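Local coordinates for protein lymphotactin (PDB 2NYZ) that probably acts as a chemokine that attracts lymphocytes, but not monocytes or neutrophils, by engaging a chemokine receptor, at residues Gln52-Trp55 with Val56-Val60. Residues are numbered along the deposited sequence; the frame is centred on the assembly and turned at random.
Sequences QATW and VRDVV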
loop_
_atom_site.group_PDB
_atom_site.type_symbol
_atom_site.label_atom_id
_atom_site.label_comp_id
_atom_site.label_asym_id
_atom_site.label_seq_id
_atom_site.Cartn_x
_atom_site.Cartn_y
_atom_site.Cartn_z
ATOM N N GLN D 52 33.090 -0.362 -14.915
ATOM C CA GLN D 52 32.664 -0.972 -16.169
ATOM C C GLN D 52 31.684 -0.082 -16.920
ATOM O O GLN D 52 31.432 -0.292 -18.101
ATOM C CB GLN D 52 31.987 -2.318 -15.896
ATOM C CG GLN D 52 32.900 -3.379 -15.313
ATOM C CD GLN D 52 33.971 -3.808 -16.286
ATOM O OE1 GLN D 52 34.848 -3.024 -16.652
ATOM N NE2 GLN D 52 33.904 -5.064 -16.718
ATOM N N ALA D 53 31.119 0.901 -16.229
ATOM C CA ALA D 53 30.164 1.817 -16.842
ATOM C C ALA D 53 30.844 2.677 -17.903
ATOM O O ALA D 53 31.910 3.247 -17.666
ATOM C CB ALA D 53 29.535 2.701 -15.775
ATOM N N THR D 54 30.221 2.775 -19.071
ATOM C CA THR D 54 30.797 3.559 -20.150
ATOM C C THR D 54 31.080 4.989 -19.729
ATOM O O THR D 54 32.197 5.471 -19.909
ATOM C CB THR D 54 29.885 3.579 -21.390
ATOM O OG1 THR D 54 29.788 2.259 -21.940
ATOM C CG2 THR D 54 30.455 4.508 -22.443
ATOM N N TRP D 55 30.087 5.669 -19.159
ATOM C CA TRP D 55 30.293 7.057 -18.743
ATOM C C TRP D 55 31.455 7.213 -17.761
ATOM O O TRP D 55 32.159 8.218 -17.791
ATOM C CB TRP D 55 29.007 7.665 -18.144
ATOM C CG TRP D 55 28.595 7.125 -16.797
ATOM C CD1 TRP D 55 27.763 6.065 -16.549
ATOM C CD2 TRP D 55 29.019 7.606 -15.517
ATOM N NE1 TRP D 55 27.646 5.860 -15.195
ATOM C CE2 TRP D 55 28.407 6.794 -14.538
ATOM C CE3 TRP D 55 29.856 8.650 -15.100
ATOM C CZ2 TRP D 55 28.612 6.989 -13.169
ATOM C CZ3 TRP D 55 30.061 8.844 -13.737
ATOM C CH2 TRP D 55 29.439 8.017 -12.790
ATOM N N VAL D 56 31.657 6.221 -16.897
ATOM C CA VAL D 56 32.748 6.278 -15.932
ATOM C C VAL D 56 34.059 6.188 -16.694
ATOM O O VAL D 56 34.947 7.031 -16.534
ATOM C CB VAL D 56 32.676 5.112 -14.918
ATOM C CG1 VAL D 56 33.894 5.133 -14.001
ATOM C CG2 VAL D 56 31.409 5.219 -14.100
ATOM N N ARG D 57 34.160 5.160 -17.530
ATOM C CA ARG D 57 35.343 4.936 -18.347
ATOM C C ARG D 57 35.693 6.214 -19.107
ATOM O O ARG D 57 36.855 6.627 -19.158
ATOM C CB ARG D 57 35.075 3.802 -19.330
ATOM C CG ARG D 57 36.282 3.395 -20.144
ATOM C CD ARG D 57 35.911 2.351 -21.179
ATOM N NE ARG D 57 35.050 1.328 -20.602
ATOM C CZ ARG D 57 35.144 0.037 -20.888
ATOM N NH1 ARG D 57 36.066 -0.389 -21.742
ATOM N NH2 ARG D 57 34.317 -0.829 -20.320
ATOM N N ASP D 58 34.669 6.832 -19.689
ATOM C CA ASP D 58 34.822 8.069 -20.449
ATOM C C ASP D 58 35.478 9.165 -19.610
ATOM O O ASP D 58 36.350 9.893 -20.094
ATOM C CB ASP D 58 33.448 8.552 -20.938
ATOM C CG ASP D 58 32.900 7.714 -22.088
ATOM O OD1 ASP D 58 33.263 6.523 -22.187
ATOM O OD2 ASP D 58 32.094 8.248 -22.886
ATOM N N VAL D 59 35.045 9.272 -18.353
ATOM C CA VAL D 59 35.559 10.272 -17.417
ATOM C C VAL D 59 36.972 9.935 -16.962
ATOM O O VAL D 59 37.845 10.800 -16.916
ATOM C CB VAL D 59 34.652 10.373 -16.178
ATOM C CG1 VAL D 59 35.230 11.361 -15.180
ATOM C CG2 VAL D 59 33.257 10.791 -16.600
ATOM N N VAL D 60 37.186 8.670 -16.617
ATOM C CA VAL D 60 38.491 8.209 -16.176
ATOM C C VAL D 60 39.516 8.543 -17.253
ATOM O O VAL D 60 40.640 8.948 -16.955
ATOM C CB VAL D 60 38.472 6.690 -15.930
ATOM C CG1 VAL D 60 39.867 6.183 -15.621
ATOM C CG2 VAL D 60 37.543 6.378 -14.774
#
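Arg57 N, Asp58 N and Val59 N donate to Ala53 O, Thr54 O and Trp55 O in three successive i to i+4 hydrogen bonds, that from Arg57 N to Ala53 O (3.0 Å) almost straight, forming the opening turn of an alpha-helix with Ala53 at its N-cap position. This is the start of helix 54-64, the C-terminal helix of the chemokine fold, which packs across the three-stranded antiparallel sheet. Trp55 holds CG between its backbone N and carbonyl carbon (chi1 70°), which brings the indole back over the start of the next residue. One ring face thereby receives Val56 CG2 in a CH-pi contact, the methyl 3.4 Å from the centroid of the Trp55 six-membered ring and nearly on its normal. The same Val56 CG2 also meets Ala53 CB at 3.6 Å, joining the residue before the helix to the indole, while Val59 CG2 approaches the ring at its edge. Beyond this turn, Val56 and Val59 pack on Phe39 of strand 37-41, and the indole touches Thr15, Arg18 and Leu19 of a loop. A serine in place of Trp55 would probably leave Val56 CG2 without its aromatic cover and weaken the packing between the helix start and that loop. On the more exposed side, Thr54 and Asp58 run side by side, with Thr54 CG2 3.5 Å from Asp58 OD1, and the Arg57 chain bends at chi3, its guanidinium edge turned to Gln52 O with Arg57 NH2 a loose 3.7 Å from that oxygen.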